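Local coordinates for SusD/RagB family nutrient-binding outer membrane lipoprotein (Bacteroides vulgatus, PDB 4F7A), which probably binds glycans, perhaps mucin O-glycans, at the cell surface as a SusD-like outer membrane lipoprotein with a TPR-like helical fold, at residues A[134-138]-A[157-161]; A[144-148]-A[484-488]; A[210-215]-A[503-509]. The contacts are given in a common frame with arbitrary orientation. Residues are numbered along the deposited sequence.

Interaction 1. Residues A[134-138]-A[157-161]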
loop_
_atom_site.group_PDB
_atom_site.type_symbol
_atom_site.label_atom_id
_atom_site.label_comp_id
_atom_site.label_asym_id
_atom_site.label_seq_id
_atom_site.Cartn_x
_atom_site.Cartn_y
_atom_site.Cartn_z
ATOM N N PRO A 134 -16.006 1.138 -5.128
ATOM C CA PRO A 134 -16.585 0.083 -5.939
ATOM C C PRO A 134 -15.661 -0.348 -7.091
ATOM O O PRO A 134 -14.963 0.477 -7.700
ATOM C CB PRO A 134 -17.874 0.716 -6.472
ATOM C CG PRO A 134 -18.247 1.752 -5.410
ATOM C CD PRO A 134 -16.943 2.249 -4.868
ATOM N N ILE A 135 -15.658 -1.638 -7.382
ATOM C CA ILE A 135 -14.873 -2.145 -8.509
ATOM C C ILE A 135 -15.635 -3.250 -9.209
ATOM O O ILE A 135 -16.681 -3.703 -8.733
ATOM C CB ILE A 135 -13.492 -2.680 -8.054
ATOM C CG1 ILE A 135 -13.624 -3.878 -7.097
ATOM C CG2 ILE A 135 -12.631 -1.532 -7.397
ATOM C CD1 ILE A 135 -12.268 -4.681 -6.869
ATOM N N VAL A 136 -15.104 -3.696 -10.340
ATOM C CA VAL A 136 -15.567 -4.912 -10.972
ATOM C C VAL A 136 -14.684 -6.062 -10.475
ATOM O O VAL A 136 -13.450 -6.049 -10.684
ATOM C CB VAL A 136 -15.523 -4.819 -12.521
ATOM C CG1 VAL A 136 -15.935 -6.149 -13.138
ATOM C CG2 VAL A 136 -16.441 -3.706 -13.026
ATOM N N TYR A 137 -15.294 -7.047 -9.809
ATOM C CA TYR A 137 -14.533 -8.164 -9.254
ATOM C C TYR A 137 -15.315 -9.457 -9.273
ATOM O O TYR A 137 -15.089 -10.307 -10.159
ATOM C CB TYR A 137 -14.014 -7.827 -7.848
ATOM C CG TYR A 137 -13.048 -8.842 -7.309
ATOM C CD1 TYR A 137 -11.722 -8.840 -7.715
ATOM C CD2 TYR A 137 -13.456 -9.814 -6.407
ATOM C CE1 TYR A 137 -10.828 -9.817 -7.267
ATOM C CE2 TYR A 137 -12.560 -10.776 -5.927
ATOM C CZ TYR A 137 -11.246 -10.762 -6.363
ATOM O OH TYR A 137 -10.346 -11.685 -5.905
ATOM N N SER A 138 -16.263 -9.624 -8.346
ATOM C CA SER A 138 -16.948 -10.931 -8.228
ATOM C C SER A 138 -17.739 -11.266 -9.484
ATOM O O SER A 138 -17.964 -12.445 -9.793
ATOM C CB SER A 138 -17.853 -10.983 -6.982
ATOM O OG SER A 138 -19.036 -10.241 -7.190
ATOM N N ALA A 157 -15.855 -10.902 -1.217
ATOM C CA ALA A 157 -15.322 -11.805 -2.250
ATOM C C ALA A 157 -13.824 -12.090 -2.003
ATOM O O ALA A 157 -13.361 -13.226 -2.199
ATOM C CB ALA A 157 -15.566 -11.237 -3.657
ATOM N N PHE A 158 -13.069 -11.089 -1.546
ATOM C CA PHE A 158 -11.650 -11.314 -1.230
ATOM C C PHE A 158 -11.498 -12.375 -0.148
ATOM O O PHE A 158 -10.671 -13.286 -0.274
ATOM C CB PHE A 158 -10.941 -10.062 -0.733
ATOM C CG PHE A 158 -10.912 -8.930 -1.686
ATOM C CD1 PHE A 158 -10.950 -9.112 -3.053
ATOM C CD2 PHE A 158 -10.764 -7.639 -1.196
ATOM C CE1 PHE A 158 -10.905 -8.028 -3.901
ATOM C CE2 PHE A 158 -10.709 -6.583 -2.036
ATOM C CZ PHE A 158 -10.781 -6.779 -3.401
ATOM N N PHE A 159 -12.277 -12.263 0.928
ATOM C CA PHE A 159 -12.176 -13.236 2.013
ATOM C C PHE A 159 -12.567 -14.621 1.540
ATOM O O PHE A 159 -11.937 -15.605 1.944
ATOM C CB PHE A 159 -13.018 -12.838 3.224
ATOM C CG PHE A 159 -12.510 -11.613 3.967
ATOM C CD1 PHE A 159 -11.230 -11.578 4.516
ATOM C CD2 PHE A 159 -13.344 -10.511 4.153
ATOM C CE1 PHE A 159 -10.775 -10.442 5.195
ATOM C CE2 PHE A 159 -12.924 -9.397 4.842
ATOM C CZ PHE A 159 -11.618 -9.343 5.360
ATOM N N ASP A 160 -13.603 -14.708 0.694
ATOM C CA ASP A 160 -14.017 -15.979 0.060
ATOM C C ASP A 160 -12.887 -16.572 -0.808
ATOM O O ASP A 160 -12.609 -17.769 -0.774
ATOM C CB ASP A 160 -15.253 -15.769 -0.825
ATOM C CG ASP A 160 -16.549 -15.583 -0.025
ATOM O OD1 ASP A 160 -16.612 -15.970 1.159
ATOM O OD2 ASP A 160 -17.516 -15.055 -0.609
ATOM N N ASP A 161 -12.248 -15.724 -1.614
ATOM C CA ASP A 161 -11.143 -16.194 -2.462
ATOM C C ASP A 161 -9.943 -16.658 -1.642
ATOM O O ASP A 161 -9.291 -17.643 -1.976
ATOM C CB ASP A 161 -10.702 -15.123 -3.462
ATOM C CG ASP A 161 -11.620 -15.024 -4.675
ATOM O OD1 ASP A 161 -12.363 -15.988 -4.952
ATOM O OD2 ASP A 161 -11.578 -13.977 -5.351
#
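Residues 134-138 form an irregular loop, extended at 134-136 and turning at Tyr-137 and Ser-138, that runs past one face of the helical turn 157-161. Within that turn the backbone bond from Asp-161 N to Ala-157 O (2.8 Å) places Ala-157 and Asp-161 one above the other, both with CA-to-CB bonds toward the loop. The backbones come closest at Ser-138 and Ala-157, whose CA atoms are 6.3 Å apart. Tyr-137 is the centre of the contact. Its side chain reaches across the gap and lies along the helix surface. Ala-157 CB meets the ring edge, 3.7 Å from Tyr-137 CD2. Phe-158 approaches one ring face edge-on. The two rings form a T-shaped pair, with centroids 4.9 Å apart and planes at 80°. At the far end of the ring, Tyr-137 OH donates a hydrogen bond to Asp-161 OD2 (2.7 Å). The phenol is therefore fixed both by ring packing and by a charged acceptor one helical turn beyond Ala-157. Ile-135 extends the apolar patch, with its CD1 4.3 Å from Phe-158 CZ. Ser-138 CB touches Ala-157 CB at 4.0 Å, while its OG bonds to Asp-149 in the same loop.

The contact is a local one, in which the loop leaving helix 111-132 folds back on the next helix of this TPR-like chain. Helix 111-132 adds Lys-121, Val-122 and Met-125 around Tyr-137, and His-126 against Phe-158. Pro-134 and Val-136 pack on helix 482-492. Phe-159 of the turn meets Leu-218 and Glu-222 on helix 216-228.

Interaction 2. Residues A[144-148]-A[484-488]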
loop_
_atom_site.group_PDB
_atom_site.type_symbol
_atom_site.label_atom_id
_atom_site.label_comp_id
_atom_site.label_asym_id
_atom_site.label_seq_id
_atom_site.Cartn_x
_atom_site.Cartn_y
_atom_site.Cartn_z
ATOM N N GLU A 144 -23.194 -10.207 -16.328
ATOM C CA GLU A 144 -24.404 -9.848 -15.595
ATOM C C GLU A 144 -24.786 -8.435 -15.948
ATOM O O GLU A 144 -23.957 -7.659 -16.438
ATOM C CB GLU A 144 -24.210 -10.000 -14.089
ATOM C CG GLU A 144 -23.889 -11.436 -13.717
ATOM C CD GLU A 144 -24.325 -11.822 -12.330
ATOM O OE1 GLU A 144 -25.014 -11.017 -11.663
ATOM O OE2 GLU A 144 -23.967 -12.944 -11.907
ATOM N N THR A 145 -26.048 -8.115 -15.702
ATOM C CA THR A 145 -26.612 -6.798 -15.998
ATOM C C THR A 145 -25.806 -5.683 -15.341
ATOM O O THR A 145 -25.452 -4.713 -15.996
ATOM C CB THR A 145 -28.051 -6.688 -15.449
ATOM O OG1 THR A 145 -28.813 -7.818 -15.872
ATOM C CG2 THR A 145 -28.720 -5.404 -15.942
ATOM N N ASN A 146 -25.534 -5.841 -14.045
ATOM C CA ASN A 146 -24.713 -4.888 -13.281
ATOM C C ASN A 146 -23.401 -5.579 -12.895
ATOM O O ASN A 146 -23.392 -6.559 -12.148
ATOM C CB ASN A 146 -25.484 -4.384 -12.041
ATOM C CG ASN A 146 -24.736 -3.296 -11.282
ATOM O OD1 ASN A 146 -23.512 -3.152 -11.400
ATOM N ND2 ASN A 146 -25.471 -2.511 -10.506
ATOM N N SER A 147 -22.297 -5.073 -13.447
ATOM C CA SER A 147 -20.971 -5.670 -13.287
ATOM C C SER A 147 -20.256 -5.280 -11.984
ATOM O O SER A 147 -19.168 -5.795 -11.672
ATOM C CB SER A 147 -20.110 -5.207 -14.465
ATOM O OG SER A 147 -20.157 -3.762 -14.571
ATOM N N VAL A 148 -20.853 -4.368 -11.228
ATOM C CA VAL A 148 -20.155 -3.686 -10.142
ATOM C C VAL A 148 -20.360 -4.363 -8.786
ATOM O O VAL A 148 -21.486 -4.726 -8.414
ATOM C CB VAL A 148 -20.624 -2.207 -10.059
ATOM C CG1 VAL A 148 -20.074 -1.503 -8.795
ATOM C CG2 VAL A 148 -20.175 -1.463 -11.308
ATOM N N GLN A 484 -21.944 1.352 -16.782
ATOM C CA GLN A 484 -21.107 0.915 -15.673
ATOM C C GLN A 484 -20.689 2.072 -14.760
ATOM O O GLN A 484 -20.658 1.920 -13.538
ATOM C CB GLN A 484 -19.866 0.180 -16.161
ATOM C CG GLN A 484 -18.963 -0.291 -15.042
ATOM C CD GLN A 484 -17.972 -1.285 -15.531
ATOM O OE1 GLN A 484 -18.273 -2.482 -15.609
ATOM N NE2 GLN A 484 -16.795 -0.799 -15.936
ATOM N N TYR A 485 -20.358 3.219 -15.346
ATOM C CA TYR A 485 -19.994 4.390 -14.546
ATOM C C TYR A 485 -21.149 4.779 -13.615
ATOM O O TYR A 485 -20.933 5.060 -12.423
ATOM C CB TYR A 485 -19.609 5.558 -15.439
ATOM C CG TYR A 485 -19.280 6.787 -14.654
ATOM C CD1 TYR A 485 -18.148 6.825 -13.842
ATOM C CD2 TYR A 485 -20.117 7.902 -14.679
ATOM C CE1 TYR A 485 -17.844 7.954 -13.084
ATOM C CE2 TYR A 485 -19.811 9.057 -13.913
ATOM C CZ TYR A 485 -18.668 9.063 -13.119
ATOM O OH TYR A 485 -18.348 10.178 -12.357
ATOM N N LYS A 486 -22.372 4.782 -14.144
ATOM C CA LYS A 486 -23.538 5.059 -13.315
ATOM C C LYS A 486 -23.632 4.040 -12.167
ATOM O O LYS A 486 -23.887 4.415 -11.016
ATOM C CB LYS A 486 -24.823 5.036 -14.132
ATOM C CG LYS A 486 -26.090 5.193 -13.238
ATOM C CD LYS A 486 -27.376 5.015 -14.002
ATOM C CE LYS A 486 -27.554 3.595 -14.547
ATOM N NZ LYS A 486 -28.915 3.416 -15.163
ATOM N N ASN A 487 -23.429 2.757 -12.488
ATOM C CA ASN A 487 -23.460 1.705 -11.459
ATOM C C ASN A 487 -22.377 1.811 -10.396
ATOM O O ASN A 487 -22.627 1.483 -9.224
ATOM C CB ASN A 487 -23.412 0.312 -12.098
ATOM C CG ASN A 487 -24.658 -0.001 -12.892
ATOM O OD1 ASN A 487 -25.713 0.609 -12.661
ATOM N ND2 ASN A 487 -24.548 -0.939 -13.857
ATOM N N LEU A 488 -21.185 2.249 -10.810
ATOM C CA LEU A 488 -20.091 2.490 -9.889
ATOM C C LEU A 488 -20.446 3.648 -8.941
ATOM O O LEU A 488 -20.241 3.548 -7.734
ATOM C CB LEU A 488 -18.805 2.810 -10.651
ATOM C CG LEU A 488 -18.105 1.634 -11.336
ATOM C CD1 LEU A 488 -17.064 2.164 -12.347
ATOM C CD2 LEU A 488 -17.439 0.702 -10.290
HETATM O O HOH W 1 -26.828 -2.089 -15.293
HETATM O O HOH W 2 -24.475 -0.422 -8.638
HETATM O O HOH W 3 -22.363 -2.378 -15.111
#
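Val-148 packs its CG2 methyl into the surface of the helical turn 484-488. Val-148 CG2 lies 3.6 Å from Leu-488 CD2, 3.8 Å from Asn-487 CB and 4.1 Å from Gln-484 CG. It thus sits among residues that one turn brings together; Leu-488 N bonds to Gln-484 O within that turn (2.8 Å). The CA atoms of Val-148 and Leu-488 are 6.2 Å apart, so the loop comes close to the helix here. Ser-147 adds the direct hydrogen bond of the contact, from its OG to Gln-484 OE1 at a short 2.5 Å.

The more exposed part of the interface is bridged by water. Water 1 joins Thr-145 O to Asn-487 ND2, at 3.0 and 2.9 Å. Water 3 links Ser-147 OG (2.7 Å) to the same Asn-487 ND2 (2.9 Å). Water 2 runs from Asn-146 ND2 (3.0 Å) to Asn-487 O (2.7 Å). Asn-487 ND2 and O thus reach the loop through these waters, while its CB packs directly on Val-148. Asn-146 also shapes the loop itself: its OD1 accepts from Val-148 N (2.9 Å), forming an Asx turn. This turn leads into the apolar contact of Val-148.

Lys-139 NZ bonds to the carbonyls of Asn-146 and Val-148. Gln-484 NE2 hydrogen-bonds to a glycerol, probably from the crystallisation liquor. The contact ties the loop between helices 111-132 and 151-174 to helix 482-492, far along the chain. Leu-488 also rests on Pro-134 and Phe-473, and Tyr-485 packs on helix 475-480.

Interaction 3. Residues A[210-215]-A[503-509]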
loop_
_atom_site.group_PDB
_atom_site.type_symbol
_atom_site.label_atom_id
_atom_site.label_comp_id
_atom_site.label_asym_id
_atom_site.label_seq_id
_atom_site.Cartn_x
_atom_site.Cartn_y
_atom_site.Cartn_z
ATOM N N ARG A 210 -8.449 -3.690 8.087
ATOM C CA ARG A 210 -9.047 -2.652 7.255
ATOM C C ARG A 210 -10.544 -2.462 7.554
ATOM O O ARG A 210 -11.027 -1.342 7.596
ATOM C CB ARG A 210 -8.896 -2.946 5.758
ATOM C CG ARG A 210 -9.326 -1.726 4.884
ATOM C CD ARG A 210 -8.179 -0.751 4.613
ATOM N NE ARG A 210 -7.313 -1.318 3.596
ATOM C CZ ARG A 210 -6.023 -1.620 3.737
ATOM N NH1 ARG A 210 -5.374 -1.385 4.868
ATOM N NH2 ARG A 210 -5.370 -2.174 2.723
ATOM N N VAL A 211 -11.279 -3.562 7.729
ATOM C CA VAL A 211 -12.730 -3.470 7.903
ATOM C C VAL A 211 -13.136 -3.341 9.381
ATOM O O VAL A 211 -14.321 -3.342 9.673
ATOM C CB VAL A 211 -13.500 -4.660 7.261
ATOM C CG1 VAL A 211 -13.098 -4.821 5.794
ATOM C CG2 VAL A 211 -13.281 -5.947 8.031
ATOM N N SER A 212 -12.167 -3.217 10.296
ATOM C CA SER A 212 -12.458 -3.269 11.748
ATOM C C SER A 212 -13.323 -2.129 12.285
ATOM O O SER A 212 -14.052 -2.341 13.256
ATOM C CB SER A 212 -11.175 -3.395 12.577
ATOM O OG SER A 212 -10.326 -2.279 12.377
ATOM N N ASN A 213 -13.270 -0.945 11.663
ATOM C CA ASN A 213 -14.100 0.184 12.099
ATOM C C ASN A 213 -15.507 0.092 11.556
ATOM O O ASN A 213 -16.442 0.409 12.273
ATOM C CB ASN A 213 -13.514 1.528 11.692
ATOM C CG ASN A 213 -12.264 1.873 12.444
ATOM O OD1 ASN A 213 -12.074 1.472 13.619
ATOM N ND2 ASN A 213 -11.412 2.666 11.803
ATOM N N VAL A 214 -15.657 -0.355 10.308
ATOM C CA VAL A 214 -16.993 -0.490 9.687
ATOM C C VAL A 214 -17.741 -1.757 10.056
ATOM O O VAL A 214 -18.981 -1.744 10.144
ATOM C CB VAL A 214 -16.928 -0.332 8.124
ATOM C CG1 VAL A 214 -16.223 -1.510 7.462
ATOM C CG2 VAL A 214 -18.323 -0.154 7.536
ATOM N N ASP A 215 -17.023 -2.856 10.263
ATOM C CA ASP A 215 -17.659 -4.161 10.474
ATOM C C ASP A 215 -16.842 -5.019 11.433
ATOM O O ASP A 215 -16.052 -5.892 11.018
ATOM C CB ASP A 215 -17.863 -4.863 9.129
ATOM C CG ASP A 215 -18.841 -6.037 9.203
ATOM O OD1 ASP A 215 -19.034 -6.607 10.283
ATOM O OD2 ASP A 215 -19.401 -6.424 8.151
ATOM N N TRP A 503 -16.242 2.758 1.894
ATOM C CA TRP A 503 -17.000 1.963 2.848
ATOM C C TRP A 503 -16.241 1.711 4.166
ATOM O O TRP A 503 -16.811 1.865 5.254
ATOM C CB TRP A 503 -17.434 0.636 2.199
ATOM C CG TRP A 503 -18.048 -0.380 3.153
ATOM C CD1 TRP A 503 -19.291 -0.341 3.734
ATOM C CD2 TRP A 503 -17.429 -1.584 3.610
ATOM N NE1 TRP A 503 -19.478 -1.466 4.518
ATOM C CE2 TRP A 503 -18.349 -2.240 4.461
ATOM C CE3 TRP A 503 -16.203 -2.197 3.350
ATOM C CZ2 TRP A 503 -18.064 -3.473 5.059
ATOM C CZ3 TRP A 503 -15.908 -3.411 3.972
ATOM C CH2 TRP A 503 -16.837 -4.037 4.806
ATOM N N TRP A 504 -14.965 1.351 4.083
ATOM C CA TRP A 504 -14.182 1.071 5.305
ATOM C C TRP A 504 -13.717 2.280 6.090
ATOM O O TRP A 504 -13.172 2.122 7.186
ATOM C CB TRP A 504 -13.007 0.128 5.056
ATOM C CG TRP A 504 -12.078 0.425 3.891
ATOM C CD1 TRP A 504 -11.859 -0.398 2.817
ATOM C CD2 TRP A 504 -11.179 1.535 3.719
ATOM N NE1 TRP A 504 -10.918 0.137 1.989
ATOM C CE2 TRP A 504 -10.489 1.328 2.506
ATOM C CE3 TRP A 504 -10.905 2.680 4.450
ATOM C CZ2 TRP A 504 -9.525 2.208 2.039
ATOM C CZ3 TRP A 504 -9.982 3.563 3.988
ATOM C CH2 TRP A 504 -9.300 3.337 2.773
ATOM N N ASP A 505 -13.980 3.464 5.558
ATOM C CA ASP A 505 -13.594 4.745 6.149
ATOM C C ASP A 505 -14.826 5.304 6.855
ATOM O O ASP A 505 -15.735 5.838 6.205
ATOM C CB ASP A 505 -13.123 5.682 5.020
ATOM C CG ASP A 505 -12.770 7.081 5.488
ATOM O OD1 ASP A 505 -12.904 7.381 6.698
ATOM O OD2 ASP A 505 -12.353 7.881 4.624
ATOM N N THR A 506 -14.861 5.161 8.176
ATOM C CA THR A 506 -16.000 5.633 8.979
ATOM C C THR A 506 -15.756 7.028 9.540
ATOM O O THR A 506 -16.636 7.614 10.147
ATOM C CB THR A 506 -16.267 4.688 10.160
ATOM O OG1 THR A 506 -15.096 4.637 10.985
ATOM C CG2 THR A 506 -16.597 3.288 9.658
ATOM N N GLY A 507 -14.550 7.547 9.389
ATOM C CA GLY A 507 -14.218 8.854 9.933
ATOM C C GLY A 507 -13.799 8.808 11.387
ATOM O O GLY A 507 -13.456 9.838 11.951
ATOM N N LYS A 508 -13.842 7.632 12.018
ATOM C CA LYS A 508 -13.302 7.501 13.365
ATOM C C LYS A 508 -12.997 6.064 13.688
ATOM O O LYS A 508 -13.509 5.156 13.051
ATOM C CB LYS A 508 -14.233 8.099 14.419
ATOM C CG LYS A 508 -15.493 7.322 14.700
ATOM C CD LYS A 508 -16.350 8.100 15.710
ATOM C CE LYS A 508 -17.534 7.277 16.224
ATOM N NZ LYS A 508 -18.349 6.688 15.117
ATOM N N ASN A 509 -12.131 5.861 14.668
ATOM C CA ASN A 509 -11.794 4.533 15.084
ATOM C C ASN A 509 -12.830 4.123 16.111
ATOM O O ASN A 509 -13.078 4.840 17.083
ATOM C CB ASN A 509 -10.345 4.476 15.562
ATOM C CG ASN A 509 -9.393 4.846 14.450
ATOM O OD1 ASN A 509 -9.501 4.288 13.356
ATOM N ND2 ASN A 509 -8.464 5.795 14.704
HETATM O O HOH W 4 -13.071 -0.119 8.729
HETATM O O HOH W 5 -12.418 3.805 9.279
#
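In this TPR-like fold, the turn between helices 193-210 and 216-228 is packed against the C-terminal tail at 503-509. Two CH-pi contacts lead the apolar part. Val-214 CG1 lies 3.6 Å from the centroid of the six-membered ring of Trp-503, over its face. Arg-210 CG sits likewise 3.6 Å from the centroid of the five-membered ring of Trp-504. Val-211 CG1 adds an apolar contact to Trp-503 CZ3 at 3.6 Å, and Thr-506 CG2 lies 3.9 Å from Val-214 CB.

Some polar ends also have partners outside. Arg-210 makes salt bridges to Glu-441, Glu-437 and Asp-130, and Asp-130 also accepts from Trp-504 NE1. Asn-509 ND2 bonds to Glu-417.

Two waters bridge the segments. Water 4 donates to Arg-210 O (2.6 Å) and Trp-504 O (2.7 Å) and accepts from Val-214 N (3.0 Å). Water 5 donates to Trp-504 O (2.8 Å) and accepts from Thr-506 N (3.0 Å) and Asn-213 ND2 (2.9 Å). The direct hydrogen bond between the segments runs from Asn-213 ND2 to Asn-509 OD1, at 2.9 Å.

Overall arrangement
From the N terminus, the chain leaves helix 111-132 and enters the loop that serves two contacts. Interaction 1 closes this loop locally onto helix 151-174, across 18 intervening residues. Interaction 2 starts within that span but closes across 335 intervening residues, on helix 482-492, so the two cross. They also touch: Pro-134 and Val-136, early in the loop, meet Val-148 and Ser-147 further along it and also helix 482-492. Interaction 3 opens after interaction 1 has closed, at the turn following helix 193-210. It closes on the C-terminal tail beyond helix 482-492, and so crosses interaction 2. Interactions 2 and 3 together tie the C-terminal region back to two interhelical connections of the N-terminal half.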